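Local coordinates for S12 family peptidase (PDB 3WWX), which probably hydrolyses amide bonds as a D-stereospecific serine amidohydrolase of the S12 peptidase family, with a beta-lactamase-type fold, at residues G45-R50 and P207-Y212; H306-L311 and A323-A328. All coordinates share one frame; numbering follows the deposited sequence.

Interaction 1 (G45-R50 and P207-Y212)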
loop_
_atom_site.group_PDB
_atom_site.type_symbol
_atom_site.label_atom_id
_atom_site.label_comp_id
_atom_site.label_asym_id
_atom_site.label_seq_id
_atom_site.Cartn_x
_atom_site.Cartn_y
_atom_site.Cartn_z
ATOM N N GLY A 45 9.184 18.499 5.550
ATOM C CA GLY A 45 7.900 18.061 6.079
ATOM C C GLY A 45 6.864 17.789 5.006
ATOM O O GLY A 45 5.948 17.011 5.228
ATOM N N ASP A 46 7.004 18.435 3.852
ATOM C CA ASP A 46 6.100 18.252 2.719
ATOM C C ASP A 46 6.671 17.306 1.648
ATOM O O ASP A 46 6.161 17.247 0.519
ATOM C CB ASP A 46 5.772 19.607 2.113
ATOM C CG ASP A 46 5.021 20.508 3.092
ATOM O OD1 ASP A 46 4.045 20.048 3.719
ATOM O OD2 ASP A 46 5.434 21.682 3.246
ATOM N N ASP A 47 7.711 16.563 2.007
ATOM C CA ASP A 47 8.329 15.639 1.044
ATOM C C ASP A 47 7.308 14.649 0.496
ATOM O O ASP A 47 6.472 14.080 1.236
ATOM C CB ASP A 47 9.507 14.863 1.629
ATOM C CG ASP A 47 10.788 15.693 1.739
ATOM O OD1 ASP A 47 10.780 16.878 1.325
ATOM O OD2 ASP A 47 11.777 15.138 2.261
ATOM N N ARG A 48 7.412 14.438 -0.805
ATOM C CA ARG A 48 6.617 13.441 -1.504
ATOM C C ARG A 48 7.445 12.176 -1.606
ATOM O O ARG A 48 8.671 12.226 -1.745
ATOM C CB ARG A 48 6.218 13.980 -2.884
ATOM C CG ARG A 48 5.348 15.243 -2.762
ATOM C CD ARG A 48 4.875 15.889 -4.072
ATOM N NE ARG A 48 4.157 17.117 -3.747
ATOM C CZ ARG A 48 3.530 17.909 -4.618
ATOM N NH1 ARG A 48 3.496 17.618 -5.888
ATOM N NH2 ARG A 48 2.917 19.001 -4.189
ATOM N N TYR A 49 6.775 11.037 -1.553
ATOM C CA TYR A 49 7.450 9.752 -1.515
ATOM C C TYR A 49 6.591 8.677 -2.147
ATOM O O TYR A 49 5.366 8.813 -2.287
ATOM C CB TYR A 49 7.826 9.384 -0.069
ATOM C CG TYR A 49 6.740 9.616 0.976
ATOM C CD1 TYR A 49 6.648 10.816 1.648
ATOM C CD2 TYR A 49 5.825 8.634 1.293
ATOM C CE1 TYR A 49 5.687 11.029 2.621
ATOM C CE2 TYR A 49 4.837 8.845 2.252
ATOM C CZ TYR A 49 4.780 10.042 2.919
ATOM O OH TYR A 49 3.822 10.249 3.905
ATOM N N ARG A 50 7.257 7.610 -2.559
ATOM C CA ARG A 50 6.607 6.427 -3.088
ATOM C C ARG A 50 5.905 5.716 -1.951
ATOM O O ARG A 50 6.562 5.208 -1.030
ATOM C CB ARG A 50 7.660 5.525 -3.726
ATOM C CG ARG A 50 8.420 6.199 -4.871
ATOM C CD ARG A 50 9.234 5.163 -5.660
ATOM N NE ARG A 50 10.114 5.817 -6.631
ATOM C CZ ARG A 50 9.702 6.317 -7.792
ATOM N NH1 ARG A 50 8.455 6.181 -8.180
ATOM N NH2 ARG A 50 10.554 6.945 -8.581
ATOM N N PRO A 207 8.328 18.752 -3.393
ATOM C CA PRO A 207 9.610 18.503 -2.749
ATOM C C PRO A 207 9.816 17.015 -2.488
ATOM O O PRO A 207 8.857 16.279 -2.290
ATOM C CB PRO A 207 9.495 19.272 -1.424
ATOM C CG PRO A 207 8.083 19.551 -1.236
ATOM C CD PRO A 207 7.311 19.186 -2.426
ATOM N N SER A 208 11.065 16.583 -2.523
ATOM C CA SER A 208 11.383 15.224 -2.135
ATOM C C SER A 208 12.824 15.158 -1.698
ATOM O O SER A 208 13.655 15.972 -2.132
ATOM C CB SER A 208 11.103 14.273 -3.296
ATOM O OG SER A 208 11.877 14.634 -4.428
ATOM N N SER A 209 13.122 14.217 -0.818
ATOM C CA SER A 209 14.476 13.861 -0.483
ATOM C C SER A 209 14.827 12.583 -1.241
ATOM O O SER A 209 13.942 11.902 -1.754
ATOM C CB SER A 209 14.576 13.627 1.027
ATOM O OG SER A 209 14.367 14.843 1.738
ATOM N N PRO A 210 16.111 12.221 -1.274
ATOM C CA PRO A 210 16.477 10.969 -1.938
ATOM C C PRO A 210 15.893 9.754 -1.217
ATOM O O PRO A 210 15.476 9.851 -0.054
ATOM C CB PRO A 210 18.007 10.949 -1.848
ATOM C CG PRO A 210 18.411 12.368 -1.611
ATOM C CD PRO A 210 17.297 12.943 -0.782
ATOM N N ALA A 211 15.875 8.613 -1.898
ATOM C CA ALA A 211 15.453 7.348 -1.325
ATOM C C ALA A 211 16.622 6.383 -1.408
ATOM O O ALA A 211 17.285 6.315 -2.434
ATOM C CB ALA A 211 14.266 6.804 -2.106
ATOM N N TYR A 212 16.875 5.644 -0.326
ATOM C CA TYR A 212 18.068 4.829 -0.211
ATOM C C TYR A 212 17.748 3.372 0.093
ATOM O O TYR A 212 16.849 3.069 0.901
ATOM C CB TYR A 212 18.970 5.355 0.905
ATOM C CG TYR A 212 19.426 6.784 0.736
ATOM C CD1 TYR A 212 20.514 7.089 -0.084
ATOM C CD2 TYR A 212 18.794 7.824 1.402
ATOM C CE1 TYR A 212 20.945 8.397 -0.223
ATOM C CE2 TYR A 212 19.216 9.134 1.270
ATOM C CZ TYR A 212 20.300 9.413 0.456
ATOM O OH TYR A 212 20.744 10.711 0.332
HETATM O O HOH W 1 10.967 12.214 -0.248
#

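Interaction 2 (H306-L311 and A323-A328). With DIA (octane 1,8-diamine), chain B.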
loop_
_atom_site.group_PDB
_atom_site.type_symbol
_atom_site.label_atom_id
_atom_site.label_comp_id
_atom_site.label_asym_id
_atom_site.label_seq_id
_atom_site.Cartn_x
_atom_site.Cartn_y
_atom_site.Cartn_z
ATOM N N HIS A 306 11.298 0.370 -2.981
ATOM C CA HIS A 306 12.721 0.713 -2.870
ATOM C C HIS A 306 12.963 2.064 -2.205
ATOM O O HIS A 306 12.492 3.085 -2.665
ATOM C CB HIS A 306 13.370 0.750 -4.244
ATOM C CG HIS A 306 13.249 -0.532 -4.991
ATOM N ND1 HIS A 306 12.030 -1.083 -5.342
ATOM C CD2 HIS A 306 14.193 -1.361 -5.484
ATOM C CE1 HIS A 306 12.235 -2.206 -5.989
ATOM N NE2 HIS A 306 13.539 -2.390 -6.109
ATOM N N GLY A 307 13.705 2.052 -1.108
ATOM C CA GLY A 307 14.074 3.261 -0.409
ATOM C C GLY A 307 12.945 4.008 0.263
ATOM O O GLY A 307 13.105 5.199 0.551
ATOM N N SER A 308 11.839 3.326 0.515
ATOM C CA SER A 308 10.659 4.022 0.994
ATOM C C SER A 308 9.779 3.134 1.861
ATOM O O SER A 308 9.119 2.219 1.367
ATOM C CB SER A 308 9.854 4.562 -0.178
ATOM O OG SER A 308 8.832 5.416 0.328
ATOM N N SER A 309 9.787 3.417 3.156
ATOM C CA SER A 309 8.937 2.720 4.133
ATOM C C SER A 309 7.910 3.729 4.616
ATOM O O SER A 309 8.275 4.708 5.260
ATOM C CB SER A 309 9.760 2.200 5.295
ATOM O OG SER A 309 8.946 1.459 6.192
ATOM N N SER A 310 6.640 3.498 4.273
ATOM C CA SER A 310 5.574 4.455 4.517
ATOM C C SER A 310 4.578 3.903 5.509
ATOM O O SER A 310 4.416 2.687 5.650
ATOM C CB SER A 310 4.838 4.783 3.216
ATOM O OG SER A 310 5.734 5.327 2.263
ATOM N N LEU A 311 3.936 4.823 6.222
ATOM C CA LEU A 311 2.894 4.455 7.162
ATOM C C LEU A 311 1.732 5.439 7.002
ATOM O O LEU A 311 1.909 6.599 6.633
ATOM C CB LEU A 311 3.435 4.413 8.606
ATOM C CG LEU A 311 3.976 5.723 9.136
ATOM C CD1 LEU A 311 2.894 6.471 9.920
ATOM C CD2 LEU A 311 5.213 5.482 10.017
ATOM N N ALA A 323 0.450 10.017 9.011
ATOM C CA ALA A 323 1.109 9.418 7.837
ATOM C C ALA A 323 2.551 9.840 7.851
ATOM O O ALA A 323 2.891 10.892 8.378
ATOM C CB ALA A 323 0.434 9.850 6.538
ATOM N N GLY A 324 3.419 9.024 7.280
ATOM C CA GLY A 324 4.827 9.384 7.250
ATOM C C GLY A 324 5.671 8.437 6.439
ATOM O O GLY A 324 5.180 7.466 5.871
ATOM N N ASN A 325 6.975 8.703 6.445
ATOM C CA ASN A 325 7.902 8.000 5.566
ATOM C C ASN A 325 9.318 7.996 6.112
ATOM O O ASN A 325 9.792 9.020 6.641
ATOM C CB ASN A 325 7.891 8.648 4.172
ATOM C CG ASN A 325 8.765 7.900 3.170
ATOM O OD1 ASN A 325 9.883 8.315 2.849
ATOM N ND2 ASN A 325 8.265 6.777 2.673
ATOM N N PHE A 326 9.986 6.862 5.936
ATOM C CA PHE A 326 11.427 6.746 6.110
ATOM C C PHE A 326 12.041 6.532 4.738
ATOM O O PHE A 326 11.547 5.709 3.962
ATOM C CB PHE A 326 11.780 5.519 6.959
ATOM C CG PHE A 326 11.150 5.491 8.335
ATOM C CD1 PHE A 326 10.883 6.652 9.033
ATOM C CD2 PHE A 326 10.879 4.281 8.928
ATOM C CE1 PHE A 326 10.327 6.603 10.302
ATOM C CE2 PHE A 326 10.325 4.216 10.212
ATOM C CZ PHE A 326 10.058 5.386 10.888
ATOM N N ASN A 327 13.165 7.201 4.450
ATOM C CA ASN A 327 13.835 7.062 3.145
ATOM C C ASN A 327 15.007 6.075 3.179
ATOM O O ASN A 327 15.945 6.168 2.374
ATOM C CB ASN A 327 14.260 8.415 2.589
ATOM C CG ASN A 327 15.330 9.077 3.413
ATOM O OD1 ASN A 327 15.670 8.617 4.504
ATOM N ND2 ASN A 327 15.891 10.156 2.872
ATOM N N ALA A 328 14.946 5.126 4.104
ATOM C CA ALA A 328 15.797 3.936 4.048
ATOM C C ALA A 328 14.867 2.766 4.202
ATOM O O ALA A 328 13.920 2.813 4.999
ATOM C CB ALA A 328 16.818 3.938 5.153
HETATM N N1 DIA B . 15.818 -4.745 -1.816
HETATM C C1 DIA B . 15.293 -3.838 -2.784
HETATM C C2 DIA B . 14.246 -2.849 -2.318
HETATM C C3 DIA B . 13.338 -3.353 -1.244
HETATM C C4 DIA B . 11.865 -3.463 -1.574
HETATM C C5 DIA B . 11.003 -2.645 -0.649
HETATM C C6 DIA B . 11.279 -2.865 0.818
HETATM C C7 DIA B . 10.513 -1.904 1.671
HETATM C C8 DIA B . 10.659 -2.328 3.106
HETATM N N8 DIA B . 10.381 -1.207 3.933
HETATM O O HOH W 2 11.427 7.500 0.622
#

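Interaction 1 (G45-R50 and P207-Y212)
Carboxylate oxygen OD2 of Asp-47 has three partners. Across the contact the hydroxyl of Ser-209 donates to it, with OG 2.7 Å from OD2, on the syn side and 30° out of the carboxylate plane. On its own side of the contact the same oxygen takes the backbone N-H of Gly-44 and forms a salt bridge with Arg-43 NE, which would be expected to keep the buried carboxylate charged. The contact joins two surface loops of the beta-lactamase-type fold: the turn that leads into strand 49-50 and the irregular chain just before strand 212-213. In Asp-47, chi1 of -77° sets CG beside the backbone N, anti to the carbonyl carbon, and OD2 is the oxygen that meets Ser-209.

The backbones meet at Arg-48 and Pro-207. Arg-48 N donates to Pro-207 O at 2.8 Å, nearly straight at 164°, while Asp-47 CA directs a C-H at the same carbonyl oxygen from 3.4 Å. Pro-207, which follows a cis peptide bond, lays its ring against the turn: CG rests 3.5 Å from Asp-46 O, and CD lies near NE of the extended Arg-48 side chain. Ser-208 brings CB to within 3.5 Å of Arg-48 O, but its hydroxyl is bonded to Pro-205 O instead. Between the two chains sits a water, which accepts from Ser-209 N at 3.0 Å and lies 2.7 Å from Arg-48 O, to which it can donate.

Interaction 2 (H306-L311 and A323-A328)
The side-chain amide of Asn-325 reaches across to two serines of the adjacent strand, Ser-308 and Ser-310. Its CG is anti to the backbone N (chi1 -176°), and from it ND2 donates to Ser-308 OG at 2.8 Å and to Ser-310 OG at 2.9 Å, within an antiparallel hairpin. The Ser-310 oxygen lies in the amide plane, that of Ser-308 is tilted 17° from it. The two hydroxyls reach ND2 by different rotations: OG is anti to the backbone N in Ser-308 but beside it in Ser-310 (chi1 -59°). Each also turns to Arg-50 O, by a bond that is weak from Ser-310. The other end of the amide is held too: OD1 accepts from Arg-43 NH2 and lies within hydrogen-bonding distance of a water that also reaches Gly-307 O.

Ser-309 and Phe-326 form a hydrogen-bonded pair, with Ser-309 O 2.8 Å from Phe-326 N; Leu-311 and Gly-324 form another. Leu-311 CD1 packs 3.7 Å from Gly-324 N. Ahead of the strand, His-306 lies within the octane 1,8-diamine pocket, where ligand C2 sits 3.5 Å above one ring face, offset toward the rim. Ser-309 CB lies 3.7 Å from the ligand's N8.

In the large antiparallel sheet, strand 297-305 flanks the hairpin beside 308-315 and strand 24-31 beside 320-326. Leu-311 and Phe-326 pack on helix 334-343, Tyr-49 of strand 49-50 touches Ser-308, Ser-310 and Asn-325, and Ala-323 meets helix 244-255.

Overall arrangement
From the N terminus, the chain runs through strands 24-31 and 36-41 of the large sheet into segment 45-50. Interaction 1 then closes a long loop, 156 residues and rich in helix, when segment 207-212 returns to it. Interaction 2 follows in series, neither nested in the first nor crossing it, and closes a short hairpin of 11 intervening residues. Their centres lie about 9 Å apart, and the contacts touch directly: Tyr-212 N is probably hydrogen-bonded to Asn-327 O at 2.9 Å, and Ala-211 CB packs against Gly-307 O. The surface loops of interaction 1 are thus tied to the buried hairpin of interaction 2, beside the diamine pocket.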